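Local structure of capsid polyprotein VP90 (Turkey astrovirus 2, 3TS3) at residues R25-E30 against T113-Q118; D81-G86 against E163-F168; G86-Q91 against Q100-L105; Q107-Y112 against P142-G147. The protein probably self-assembles into an icosahedral T=3 immature capsid, to which this chain contributes the projection (spike) domain. One frame throughout, in Å; residues are numbered along the deposited sequence. Where two conformers were deposited one is given.

In the fold
Contacts 2 and 4 set loops against strands of the large antiparallel sheet, and contact 1 sets a loop against the turn that leads into one, whereas contact 3 lies within a hairpin of that sheet and its following helical turn. Contacts 3 and 4 are buried; contacts 1 and 2 are partly buried. Contact 1 is the most polar, with a salt bridge and a hydroxyl network, and contact 4 has no hydrogen bond across it. Contacts 1 and 4, with centres about 8 Å apart, meet where strands 117-119 and 142-148 pair. Contacts 2 and 3 share G86 and meet through Y165 and M102; both reach the second subunit. Y165 also touches I109 of contact 4.

Contact 1 of 4, residues R25-E30 against T113-Q118; sequences RVSTTE and TEPAIQ. With SO4 (sulfate ion), chain I.
The backbones come closest at T28 with A116 (CA to CA 5.3 Å) and at T29 with P115 (CA to CA 5.2 Å), in opposite chain directions and without strand pairing. R25 and E114 reach toward each other tip to tip in a salt bridge. The guanidinium grips the carboxylate side-on, NE to OE2 and NH2 to OE1, and the R25 NE to E114 OE2 bond of 3.0 Å is nearly straight at 171°. The two planes lie 39° apart, and both nitrogens meet the oxygens from above the carboxylate plane. From the opposite face T28 OG1 donates to E114 OE1 at 2.7 Å, giving that oxygen two donors, which would tend to stabilise the ionised carboxylate. The same hydroxyl accepts from A116 N at 3.1 Å; with chi1 at 58°, OG1 sits between the backbone N and the carbonyl carbon. It thus ties a spike-domain loop to the type I turn from E114 to I117 that leads into strand 117-119, and T28 and A116 both also pack on F34 of strand 34-37. Packing is tight where T28 CB meets A116 CB at 3.5 Å. Farther along, S27 OG accepts from T29 N in an ST turn, and T29 OG1 lies against P115 CG. A sulfate, probably from the crystallisation liquor, accepts from R25 NH1 and NH2 and, through O3, from S27 OG at 2.7 Å.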
loop_
_atom_site.group_PDB
_atom_site.type_symbol
_atom_site.label_atom_id
_atom_site.label_comp_id
_atom_site.label_asym_id
_atom_site.label_seq_id
_atom_site.Cartn_x
_atom_site.Cartn_y
_atom_site.Cartn_z
ATOM N N ARG C 25 -7.080 -13.829 -18.303
ATOM C CA ARG C 25 -7.362 -12.407 -18.177
ATOM C C ARG C 25 -8.458 -12.153 -17.157
ATOM O O ARG C 25 -9.436 -12.879 -17.101
ATOM C CB ARG C 25 -7.793 -11.819 -19.522
ATOM C CG ARG C 25 -8.132 -10.337 -19.458
ATOM C CD ARG C 25 -8.455 -9.752 -20.828
ATOM N NE ARG C 25 -9.024 -8.420 -20.689
ATOM C CZ ARG C 25 -10.323 -8.151 -20.685
ATOM N NH1 ARG C 25 -11.206 -9.120 -20.835
ATOM N NH2 ARG C 25 -10.740 -6.908 -20.528
ATOM N N VAL C 26 -8.274 -11.111 -16.363
ATOM C CA VAL C 26 -9.303 -10.652 -15.453
ATOM C C VAL C 26 -9.706 -9.286 -15.987
ATOM O O VAL C 26 -8.885 -8.406 -16.108
ATOM C CB VAL C 26 -8.778 -10.543 -14.012
ATOM C CG1 VAL C 26 -9.828 -9.916 -13.096
ATOM C CG2 VAL C 26 -8.401 -11.919 -13.500
ATOM N N SER C 27 -10.974 -9.116 -16.323
ATOM C CA SER C 27 -11.407 -7.857 -16.912
ATOM C C SER C 27 -11.298 -6.685 -15.952
ATOM O O SER C 27 -11.522 -6.834 -14.766
ATOM C CB SER C 27 -12.839 -7.949 -17.427
ATOM O OG SER C 27 -13.258 -6.691 -17.911
ATOM N N THR C 28 -10.987 -5.517 -16.502
ATOM C CA THR C 28 -10.841 -4.294 -15.721
ATOM C C THR C 28 -12.129 -3.474 -15.638
ATOM O O THR C 28 -12.108 -2.344 -15.196
ATOM C CB THR C 28 -9.687 -3.403 -16.223
ATOM O OG1 THR C 28 -9.885 -3.064 -17.600
ATOM C CG2 THR C 28 -8.358 -4.115 -16.061
ATOM N N THR C 29 -13.243 -4.051 -16.075
ATOM C CA THR C 29 -14.519 -3.356 -15.993
ATOM C C THR C 29 -14.952 -3.067 -14.566
ATOM O O THR C 29 -15.482 -2.001 -14.292
ATOM C CB THR C 29 -15.649 -4.153 -16.633
ATOM O OG1 THR C 29 -15.354 -4.382 -18.004
ATOM C CG2 THR C 29 -16.940 -3.370 -16.539
ATOM N N GLU C 30 -14.759 -4.028 -13.670
ATOM C CA GLU C 30 -15.162 -3.852 -12.281
ATOM C C GLU C 30 -14.217 -3.006 -11.451
ATOM O O GLU C 30 -13.004 -3.031 -11.629
ATOM C CB GLU C 30 -15.301 -5.181 -11.524
ATOM C CG GLU C 30 -15.854 -6.370 -12.249
ATOM C CD GLU C 30 -15.389 -7.664 -11.583
ATOM O OE1 GLU C 30 -15.369 -7.723 -10.330
ATOM O OE2 GLU C 30 -15.016 -8.612 -12.303
ATOM N N THR C 113 -8.373 -1.194 -25.377
ATOM C CA THR C 113 -9.491 -2.121 -25.314
ATOM C C THR C 113 -9.891 -2.465 -23.868
ATOM O O THR C 113 -11.028 -2.810 -23.611
ATOM C CB THR C 113 -9.298 -3.360 -26.200
ATOM O OG1 THR C 113 -8.360 -4.244 -25.594
ATOM C CG2 THR C 113 -8.799 -2.945 -27.569
ATOM N N GLU C 114 -8.958 -2.357 -22.922
ATOM C CA GLU C 114 -9.310 -2.593 -21.524
ATOM C C GLU C 114 -10.266 -1.496 -21.077
ATOM O O GLU C 114 -10.005 -0.326 -21.292
ATOM C CB GLU C 114 -8.067 -2.559 -20.627
ATOM C CG GLU C 114 -7.209 -3.795 -20.666
ATOM C CD GLU C 114 -7.847 -4.998 -19.997
ATOM O OE1 GLU C 114 -8.894 -4.851 -19.335
ATOM O OE2 GLU C 114 -7.272 -6.086 -20.135
ATOM N N PRO C 115 -11.338 -1.873 -20.398
ATOM C CA PRO C 115 -12.346 -0.903 -19.974
ATOM C C PRO C 115 -11.761 0.166 -19.054
ATOM O O PRO C 115 -12.163 1.312 -19.126
ATOM C CB PRO C 115 -13.356 -1.770 -19.234
ATOM C CG PRO C 115 -13.282 -3.076 -19.945
ATOM C CD PRO C 115 -11.835 -3.255 -20.295
ATOM N N ALA C 116 -10.810 -0.214 -18.214
ATOM C CA ALA C 116 -10.194 0.734 -17.289
ATOM C C ALA C 116 -9.437 1.861 -17.979
ATOM O O ALA C 116 -9.346 2.957 -17.457
ATOM C CB ALA C 116 -9.291 0.027 -16.284
ATOM N N ILE C 117 -8.870 1.577 -19.143
ATOM C CA ILE C 117 -7.991 2.537 -19.777
ATOM C C ILE C 117 -8.698 3.400 -20.801
ATOM O O ILE C 117 -9.327 2.904 -21.713
ATOM C CB ILE C 117 -6.790 1.850 -20.457
ATOM C CG1 ILE C 117 -6.109 0.870 -19.501
ATOM C CG2 ILE C 117 -5.815 2.897 -20.990
ATOM C CD1 ILE C 117 -5.040 0.042 -20.173
ATOM N N GLN C 118 -8.540 4.703 -20.643
ATOM C CA GLN C 118 -9.153 5.668 -21.541
ATOM C C GLN C 118 -8.086 6.585 -22.123
ATOM O O GLN C 118 -6.944 6.563 -21.695
ATOM C CB GLN C 118 -10.238 6.486 -20.837
ATOM C CG GLN C 118 -11.302 5.650 -20.148
ATOM C CD GLN C 118 -12.244 4.947 -21.111
ATOM O OE1 GLN C 118 -12.281 5.246 -22.293
ATOM N NE2 GLN C 118 -13.020 4.019 -20.592
HETATM S S SO4 I . -14.427 -7.144 -21.174
HETATM O O1 SO4 I . -15.381 -6.830 -22.240
HETATM O O2 SO4 I . -13.265 -6.274 -21.289
HETATM O O3 SO4 I . -15.086 -6.942 -19.887
HETATM O O4 SO4 I . -14.021 -8.544 -21.280
HETATM O O HOH W 1 -6.795 -7.411 -17.706
#

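Contact 2 of 4, residues D81-G86 against E163-F168; sequences DVTQTG and EKYILF
Y165, T83 and D81 bury the most surface here, and one hydroxyl joins all three. T83 OG1 accepts from Y165 N at 2.9 Å and donates to the syn lone pair of D81 OD1. That second bond is modelled very short, so its exact length deserves little weight. OG1 is anti to the carbonyl carbon of T83 (chi1 -48°), which turns it to the strand. D81 OD1 also accepts from T83 N at 3.0 Å, a donor standing well above the carboxylate plane. Beside this, V82 N donates to Y165 O at 3.0 Å, and V82 CG2 packs on Y165 CB at 3.7 Å, the two side chains crossing at about a right angle. The aliphatic chain of K164 crosses the D81 carboxylate, CD to OD2 3.9 Å; its NZ stays 4.2 Å from D81 OD2, too far for a salt bridge. Beyond the contact, the Y165 ring packs on M102 and L105. D81 and I166 form an antiparallel non-hydrogen-bonded pair, CA to CA 4.8 Å. The arrangement is an Asx turn closing strand 76-81 where it leaves strand 164-171, with a threonine hydroxyl taking a backbone bond beyond the last pair.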
loop_
_atom_site.group_PDB
_atom_site.type_symbol
_atom_site.label_atom_id
_atom_site.label_comp_id
_atom_site.label_asym_id
_atom_site.label_seq_id
_atom_site.Cartn_x
_atom_site.Cartn_y
_atom_site.Cartn_z
ATOM N N ASP C 81 4.837 11.142 -9.059
ATOM C CA ASP C 81 5.398 10.145 -9.960
ATOM C C ASP C 81 5.494 8.809 -9.224
ATOM O O ASP C 81 6.113 8.725 -8.184
ATOM C CB ASP C 81 6.796 10.618 -10.378
ATOM C CG ASP C 81 7.540 9.610 -11.230
ATOM O OD1 ASP C 81 6.909 8.757 -11.853
ATOM O OD2 ASP C 81 8.775 9.711 -11.275
ATOM N N VAL C 82 4.844 7.775 -9.749
ATOM C CA VAL C 82 4.900 6.458 -9.128
ATOM C C VAL C 82 5.703 5.461 -9.961
ATOM O O VAL C 82 5.674 4.278 -9.710
ATOM C CB VAL C 82 3.494 5.907 -8.808
ATOM C CG1 VAL C 82 2.838 6.750 -7.727
ATOM C CG2 VAL C 82 2.636 5.855 -10.065
ATOM N N THR C 83 6.438 5.963 -10.941
ATOM C CA THR C 83 7.154 5.083 -11.850
ATOM C C THR C 83 8.221 4.187 -11.225
ATOM O O THR C 83 8.302 3.013 -11.539
ATOM C CB THR C 83 7.849 5.909 -12.953
ATOM O OG1 THR C 83 6.925 6.857 -13.496
ATOM C CG2 THR C 83 8.357 5.010 -14.059
ATOM N N GLN C 84 9.072 4.741 -10.375
ATOM C CA GLN C 84 10.147 3.934 -9.822
ATOM C C GLN C 84 9.727 2.785 -8.898
ATOM O O GLN C 84 10.205 1.673 -9.042
ATOM C CB GLN C 84 11.179 4.819 -9.109
ATOM C CG GLN C 84 12.400 4.039 -8.620
ATOM C CD GLN C 84 13.543 4.929 -8.205
ATOM O OE1 GLN C 84 13.349 5.949 -7.575
ATOM N NE2 GLN C 84 14.747 4.527 -8.552
ATOM N N THR C 85 8.865 3.078 -7.929
ATOM C CA THR C 85 8.498 2.075 -6.931
ATOM C C THR C 85 7.115 1.437 -7.075
ATOM O O THR C 85 6.798 0.490 -6.381
ATOM C CB THR C 85 8.628 2.651 -5.514
ATOM O OG1 THR C 85 7.559 3.565 -5.257
ATOM C CG2 THR C 85 9.950 3.379 -5.374
ATOM N N GLY C 86 6.315 1.960 -7.987
ATOM C CA GLY C 86 4.952 1.493 -8.121
ATOM C C GLY C 86 4.765 0.042 -8.520
ATOM O O GLY C 86 5.494 -0.496 -9.330
ATOM N N GLU C 163 7.565 8.594 -20.336
ATOM C CA GLU C 163 7.303 7.239 -19.811
ATOM C C GLU C 163 7.143 7.210 -18.322
ATOM O O GLU C 163 7.617 6.312 -17.642
ATOM C CB GLU C 163 8.375 6.248 -20.290
ATOM C CG GLU C 163 8.452 6.165 -21.802
ATOM C CD GLU C 163 9.308 5.023 -22.300
ATOM O OE1 GLU C 163 9.526 4.047 -21.551
ATOM O OE2 GLU C 163 9.749 5.098 -23.465
ATOM N N LYS C 164 6.405 8.184 -17.809
ATOM C CA LYS C 164 6.157 8.284 -16.379
ATOM C C LYS C 164 4.700 8.019 -16.027
ATOM O O LYS C 164 3.797 8.483 -16.703
ATOM C CB LYS C 164 6.550 9.666 -15.847
ATOM C CG LYS C 164 8.041 9.886 -15.658
ATOM C CD LYS C 164 8.261 11.147 -14.846
ATOM C CE LYS C 164 9.723 11.476 -14.710
ATOM N NZ LYS C 164 9.910 12.744 -13.968
ATOM N N TYR C 165 4.491 7.276 -14.951
ATOM C CA TYR C 165 3.150 7.041 -14.443
ATOM C C TYR C 165 2.892 8.138 -13.424
ATOM O O TYR C 165 3.610 8.272 -12.447
ATOM C CB TYR C 165 3.061 5.679 -13.758
ATOM C CG TYR C 165 3.140 4.492 -14.688
ATOM C CD1 TYR C 165 4.358 3.969 -15.081
ATOM C CD2 TYR C 165 1.992 3.887 -15.147
ATOM C CE1 TYR C 165 4.418 2.885 -15.919
ATOM C CE2 TYR C 165 2.044 2.820 -15.977
ATOM C CZ TYR C 165 3.263 2.314 -16.354
ATOM O OH TYR C 165 3.303 1.241 -17.184
ATOM N N ILE C 166 1.867 8.933 -13.686
ATOM C CA ILE C 166 1.579 10.080 -12.862
ATOM C C ILE C 166 0.296 9.880 -12.087
ATOM O O ILE C 166 -0.752 9.688 -12.667
ATOM C CB ILE C 166 1.414 11.330 -13.743
ATOM C CG1 ILE C 166 2.678 11.555 -14.572
ATOM C CG2 ILE C 166 1.074 12.541 -12.901
ATOM C CD1 ILE C 166 3.903 11.827 -13.734
ATOM N N LEU C 167 0.388 9.945 -10.769
ATOM C CA LEU C 167 -0.792 9.799 -9.940
ATOM C C LEU C 167 -1.268 11.196 -9.558
ATOM O O LEU C 167 -0.540 11.952 -8.949
ATOM C CB LEU C 167 -0.448 8.988 -8.692
ATOM C CG LEU C 167 -1.575 8.785 -7.680
ATOM C CD1 LEU C 167 -2.720 7.980 -8.261
ATOM C CD2 LEU C 167 -1.034 8.143 -6.423
ATOM N N PHE C 168 -2.491 11.532 -9.951
ATOM C CA PHE C 168 -3.021 12.873 -9.759
ATOM C C PHE C 168 -4.217 12.845 -8.822
ATOM O O PHE C 168 -5.185 12.158 -9.077
ATOM C CB PHE C 168 -3.416 13.445 -11.128
ATOM C CG PHE C 168 -4.145 14.756 -11.060
ATOM C CD1 PHE C 168 -3.487 15.896 -10.677
ATOM C CD2 PHE C 168 -5.479 14.849 -11.405
ATOM C CE1 PHE C 168 -4.133 17.096 -10.625
ATOM C CE2 PHE C 168 -6.132 16.056 -11.345
ATOM C CZ PHE C 168 -5.462 17.173 -10.953
#

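Contact 3 of 4, residues G86-Q91 against Q100-L105; sequences GVLFGQ and QTMKTL
L88 meets two side chains of the 100-105 segment, M102 and L105, and crosses each at about a right angle. One branch serves each partner: CD1 of L88 touches CD2 of L105 at 3.8 Å, while CD2 of L88 approaches CE of M102 at 4.0 Å. L88 and Q100, a hydrogen-bonded pair, put their side chains on the same face, CB near CB; with CG anti to the carbonyl carbon (chi1 -63°) the L88 fork is turned to M102 and L105. M102 CG lies 3.5 Å from G86 O, and bends at chi2 and chi3 bring CE back against the same residue. Because G86 has no side chain, M102 CG can also come within 3.8 Å of G86 CA. V87 and T101 point to the other face, as an antiparallel non-hydrogen-bonded pair, and there V87 packs on F89 of the second subunit.

The backbone register rests chiefly on L88 N to Q100 O, 2.9 Å; the return bond from Q100 N to L88 O and the bond from M102 N to G86 O are weak. Past the strand, T104 N donates to T101 OG1 at 3.1 Å and T101 N to T104 OG1 at 3.0 Å. T104 OG1 in turn donates to an in-plane lone pair of Q100 OE1, which T14 OG1 also binds. Reciprocal bonds of this kind define a capping box, here starting the weakly bonded helical turn 102-105 directly after the second strand of a beta hairpin.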
loop_
_atom_site.group_PDB
_atom_site.type_symbol
_atom_site.label_atom_id
_atom_site.label_comp_id
_atom_site.label_asym_id
_atom_site.label_seq_id
_atom_site.Cartn_x
_atom_site.Cartn_y
_atom_site.Cartn_z
ATOM N N GLY C 86 6.315 1.960 -7.987
ATOM C CA GLY C 86 4.952 1.493 -8.121
ATOM C C GLY C 86 4.765 0.042 -8.520
ATOM O O GLY C 86 5.494 -0.496 -9.330
ATOM N N VAL C 87 3.760 -0.584 -7.923
ATOM C CA VAL C 87 3.399 -1.954 -8.259
ATOM C C VAL C 87 1.883 -2.067 -8.261
ATOM O O VAL C 87 1.209 -1.253 -7.652
ATOM C CB VAL C 87 3.969 -2.979 -7.252
ATOM C CG1 VAL C 87 5.489 -2.947 -7.246
ATOM C CG2 VAL C 87 3.405 -2.744 -5.859
ATOM N N LEU C 88 1.356 -3.069 -8.953
ATOM C CA LEU C 88 -0.072 -3.335 -8.881
ATOM C C LEU C 88 -0.320 -4.655 -8.180
ATOM O O LEU C 88 0.260 -5.662 -8.552
ATOM C CB LEU C 88 -0.715 -3.409 -10.269
ATOM C CG LEU C 88 -0.736 -2.192 -11.189
ATOM C CD1 LEU C 88 -1.656 -2.465 -12.382
ATOM C CD2 LEU C 88 -1.186 -0.938 -10.438
ATOM N N PHE C 89 -1.183 -4.621 -7.171
ATOM C CA PHE C 89 -1.672 -5.825 -6.519
ATOM C C PHE C 89 -2.952 -6.210 -7.235
ATOM O O PHE C 89 -3.725 -5.357 -7.622
ATOM C CB PHE C 89 -2.040 -5.586 -5.051
ATOM C CG PHE C 89 -0.870 -5.556 -4.103
ATOM C CD1 PHE C 89 -0.159 -4.397 -3.910
ATOM C CD2 PHE C 89 -0.520 -6.674 -3.375
ATOM C CE1 PHE C 89 0.889 -4.353 -3.034
ATOM C CE2 PHE C 89 0.538 -6.644 -2.500
ATOM C CZ PHE C 89 1.237 -5.480 -2.318
ATOM N N GLY C 90 -3.160 -7.505 -7.394
ATOM C CA GLY C 90 -4.374 -8.031 -7.982
ATOM C C GLY C 90 -5.553 -8.068 -7.031
ATOM O O GLY C 90 -5.388 -8.026 -5.827
ATOM N N GLN C 91 -6.739 -8.232 -7.603
ATOM C CA GLN C 91 -7.988 -8.272 -6.870
ATOM C C GLN C 91 -7.814 -9.337 -5.793
ATOM O O GLN C 91 -7.253 -10.376 -6.052
ATOM C CB GLN C 91 -9.073 -8.711 -7.862
ATOM C CG GLN C 91 -10.490 -8.766 -7.319
ATOM C CD GLN C 91 -11.459 -9.373 -8.314
ATOM O OE1 GLN C 91 -11.072 -10.147 -9.175
ATOM N NE2 GLN C 91 -12.723 -9.022 -8.185
ATOM N N GLN C 100 2.039 -6.836 -11.295
ATOM C CA GLN C 100 2.755 -5.963 -12.221
ATOM C C GLN C 100 3.664 -5.028 -11.469
ATOM O O GLN C 100 3.386 -4.647 -10.353
ATOM C CB GLN C 100 1.828 -5.068 -13.063
ATOM C CG GLN C 100 0.692 -5.752 -13.768
ATOM C CD GLN C 100 1.087 -6.395 -15.082
ATOM O OE1 GLN C 100 2.231 -6.328 -15.517
ATOM N NE2 GLN C 100 0.119 -7.018 -15.721
ATOM N N THR C 101 4.753 -4.649 -12.120
ATOM C CA THR C 101 5.544 -3.512 -11.714
ATOM C C THR C 101 5.169 -2.446 -12.730
ATOM O O THR C 101 4.491 -2.729 -13.698
ATOM C CB THR C 101 7.040 -3.750 -11.784
ATOM O OG1 THR C 101 7.401 -4.101 -13.117
ATOM C CG2 THR C 101 7.450 -4.863 -10.845
ATOM N N MET C 102 5.602 -1.219 -12.514
ATOM C CA MET C 102 5.326 -0.183 -13.494
ATOM C C MET C 102 6.014 -0.547 -14.809
ATOM O O MET C 102 5.506 -0.274 -15.877
ATOM C CB MET C 102 5.740 1.202 -12.996
ATOM C CG MET C 102 4.857 1.763 -11.861
ATOM S SD MET C 102 3.069 1.825 -12.217
ATOM C CE MET C 102 2.534 0.305 -11.405
ATOM N N LYS C 103 7.182 -1.167 -14.724
ATOM C CA LYS C 103 7.867 -1.574 -15.944
ATOM C C LYS C 103 7.099 -2.618 -16.755
ATOM O O LYS C 103 6.907 -2.460 -17.944
ATOM C CB LYS C 103 9.249 -2.130 -15.598
ATOM C CG LYS C 103 10.013 -2.656 -16.794
ATOM C CD LYS C 103 11.265 -3.399 -16.388
ATOM C CE LYS C 103 12.298 -2.469 -15.813
ATOM N NZ LYS C 103 13.581 -3.211 -15.671
ATOM N N THR C 104 6.651 -3.683 -16.105
ATOM C CA THR C 104 5.866 -4.705 -16.797
ATOM C C THR C 104 4.523 -4.155 -17.299
ATOM O O THR C 104 3.998 -4.573 -18.319
ATOM C CB THR C 104 5.680 -6.001 -15.979
ATOM O OG1 THR C 104 4.839 -5.749 -14.859
ATOM C CG2 THR C 104 7.019 -6.551 -15.502
ATOM N N LEU C 105 3.981 -3.199 -16.564
ATOM C CA LEU C 105 2.693 -2.616 -16.905
ATOM C C LEU C 105 2.753 -1.881 -18.244
ATOM O O LEU C 105 1.738 -1.655 -18.874
ATOM C CB LEU C 105 2.197 -1.703 -15.788
ATOM C CG LEU C 105 0.743 -1.224 -15.876
ATOM C CD1 LEU C 105 -0.250 -2.377 -15.955
ATOM C CD2 LEU C 105 0.448 -0.332 -14.692
#

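Contact 4 of 4, residues Q107-Y112 against P142-G147; sequences QHIKDY and PVISMG
I109 and K110, which both touch P142, are the central residues of a type I turn closed by the shortest sound polar bond here, from D111 N to H108 O at 3.0 Å. No hydrogen bond crosses the contact itself, and P142 is the residue on which the loop residues converge. I109 CG1 is anti to the backbone N (chi1 -165°) and meets P142 CB at 4.0 Å, the two side chains crossing at about a right angle. One bond farther out, I109 CD1 reaches I144 CD1, also at 4.0 Å, extending the apolar contact to the next residue pointing to the loop from strand 142-148. The carbonyl oxygen of I109 comes up to the CB-CG edge of the proline ring, 3.4 Å from P142 CG. K110 adds its CG, 4.1 Å from the same P142 CG.

Y112 comes in obliquely after an inverse gamma turn centred on D111, with its OH 3.3 Å from P142 CD and its CZ 4.1 Å from P142 CG. That hydroxyl has a weak hydrogen bond to G140 O, and the ring makes a cation-pi contact with K119, so P142 is only one of its neighbours. Y158 of strand 153-159 packs on both I109 and P142, placing the contact in the core between loop and sheet. The chemistry implies cohesion chiefly by apolar contact, probably at some polar cost: I109 O is buried and has no partner in the model, and among its neighbours are carbons of P142 and the CD1 methyl of I117, which offer no conventional donor.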
loop_
_atom_site.group_PDB
_atom_site.type_symbol
_atom_site.label_atom_id
_atom_site.label_comp_id
_atom_site.label_asym_id
_atom_site.label_seq_id
_atom_site.Cartn_x
_atom_site.Cartn_y
_atom_site.Cartn_z
ATOM N N GLN C 107 3.617 -2.996 -20.870
ATOM C CA GLN C 107 3.121 -3.936 -21.864
ATOM C C GLN C 107 1.626 -3.780 -22.105
ATOM O O GLN C 107 1.110 -4.194 -23.131
ATOM C CB GLN C 107 3.421 -5.370 -21.451
ATOM C CG GLN C 107 4.884 -5.693 -21.387
ATOM C CD GLN C 107 5.168 -6.955 -20.596
ATOM O OE1 GLN C 107 4.476 -7.958 -20.735
ATOM N NE2 GLN C 107 6.198 -6.904 -19.772
ATOM N N HIS C 108 0.931 -3.243 -21.116
ATOM C CA HIS C 108 -0.523 -3.169 -21.164
ATOM C C HIS C 108 -1.146 -1.782 -21.036
ATOM O O HIS C 108 -2.344 -1.629 -21.220
ATOM C CB HIS C 108 -1.078 -4.061 -20.054
ATOM C CG HIS C 108 -0.401 -5.392 -19.976
ATOM N ND1 HIS C 108 -0.648 -6.404 -20.875
ATOM C CD2 HIS C 108 0.540 -5.864 -19.125
ATOM C CE1 HIS C 108 0.106 -7.446 -20.574
ATOM N NE2 HIS C 108 0.835 -7.144 -19.517
ATOM N N ILE C 109 -0.337 -0.791 -20.695
ATOM C CA ILE C 109 -0.839 0.539 -20.374
ATOM C C ILE C 109 -1.531 1.219 -21.552
ATOM O O ILE C 109 -2.408 2.039 -21.361
ATOM C CB ILE C 109 0.233 1.427 -19.690
ATOM C CG1 ILE C 109 -0.407 2.651 -19.035
ATOM C CG2 ILE C 109 1.341 1.814 -20.659
ATOM C CD1 ILE C 109 -1.378 2.326 -17.931
ATOM N N LYS C 110 -1.133 0.847 -22.759
ATOM C CA LYS C 110 -1.718 1.413 -23.964
ATOM C C LYS C 110 -2.747 0.484 -24.599
ATOM O O LYS C 110 -3.079 0.634 -25.763
ATOM C CB LYS C 110 -0.638 1.807 -24.972
ATOM C CG LYS C 110 0.327 2.850 -24.453
ATOM C CD LYS C 110 1.287 3.256 -25.546
ATOM C CE LYS C 110 2.437 4.065 -25.007
ATOM N NZ LYS C 110 3.403 4.402 -26.102
ATOM N N ASP C 111 -3.243 -0.476 -23.827
ATOM C CA ASP C 111 -4.270 -1.383 -24.312
ATOM C C ASP C 111 -5.631 -0.749 -24.080
ATOM O O ASP C 111 -6.300 -1.034 -23.103
ATOM C CB ASP C 111 -4.204 -2.729 -23.597
ATOM C CG ASP C 111 -5.197 -3.711 -24.154
ATOM O OD1 ASP C 111 -5.864 -3.347 -25.139
ATOM O OD2 ASP C 111 -5.321 -4.819 -23.606
ATOM N N TYR C 112 -6.019 0.097 -25.022
ATOM C CA TYR C 112 -7.238 0.893 -24.947
ATOM C C TYR C 112 -8.505 0.057 -24.977
ATOM O O TYR C 112 -9.575 0.533 -24.643
ATOM C CB TYR C 112 -7.231 2.001 -25.997
ATOM C CG TYR C 112 -6.108 2.991 -25.766
ATOM C CD1 TYR C 112 -6.141 3.864 -24.695
ATOM C CD2 TYR C 112 -5.010 3.038 -26.608
ATOM C CE1 TYR C 112 -5.124 4.753 -24.475
ATOM C CE2 TYR C 112 -3.991 3.925 -26.397
ATOM C CZ TYR C 112 -4.048 4.779 -25.329
ATOM O OH TYR C 112 -3.026 5.666 -25.117
ATOM N N PRO C 142 -2.713 7.506 -21.834
ATOM C CA PRO C 142 -3.596 6.650 -21.046
ATOM C C PRO C 142 -4.021 7.331 -19.751
ATOM O O PRO C 142 -3.211 7.969 -19.108
ATOM C CB PRO C 142 -2.708 5.450 -20.727
ATOM C CG PRO C 142 -1.791 5.343 -21.907
ATOM C CD PRO C 142 -1.540 6.772 -22.346
ATOM N N VAL C 143 -5.296 7.203 -19.407
ATOM C CA VAL C 143 -5.800 7.679 -18.134
ATOM C C VAL C 143 -6.683 6.614 -17.492
ATOM O O VAL C 143 -7.433 5.931 -18.175
ATOM C CB VAL C 143 -6.526 9.041 -18.241
ATOM C CG1 VAL C 143 -7.719 8.971 -19.169
ATOM C CG2 VAL C 143 -6.937 9.531 -16.868
ATOM N N ILE C 144 -6.550 6.454 -16.184
ATOM C CA ILE C 144 -7.335 5.464 -15.466
ATOM C C ILE C 144 -8.035 6.074 -14.259
ATOM O O ILE C 144 -7.411 6.728 -13.448
ATOM C CB ILE C 144 -6.461 4.281 -15.001
ATOM C CG1 ILE C 144 -5.828 3.574 -16.202
ATOM C CG2 ILE C 144 -7.276 3.303 -14.163
ATOM C CD1 ILE C 144 -4.726 2.597 -15.827
ATOM N N SER C 145 -9.334 5.830 -14.148
ATOM C CA SER C 145 -10.120 6.271 -13.005
ATOM C C SER C 145 -9.793 5.406 -11.790
ATOM O O SER C 145 -9.876 4.197 -11.859
ATOM C CB SER C 145 -11.600 6.140 -13.365
ATOM O OG SER C 145 -12.428 6.187 -12.230
ATOM N N MET C 146 -9.430 6.037 -10.678
ATOM C CA MET C 146 -8.979 5.445 -9.461
ATOM C C MET C 146 -9.708 6.089 -8.329
ATOM O O MET C 146 -10.205 7.188 -8.403
ATOM C CB MET C 146 -7.465 5.625 -9.258
ATOM C CG MET C 146 -6.576 5.184 -10.428
ATOM S SD MET C 146 -6.489 3.390 -10.621
ATOM C CE MET C 146 -5.590 2.888 -9.153
ATOM N N GLY C 147 -9.599 5.500 -7.174
ATOM C CA GLY C 147 -10.030 6.091 -5.928
ATOM C C GLY C 147 -9.190 5.597 -4.780
ATOM O O GLY C 147 -8.707 4.469 -4.802
#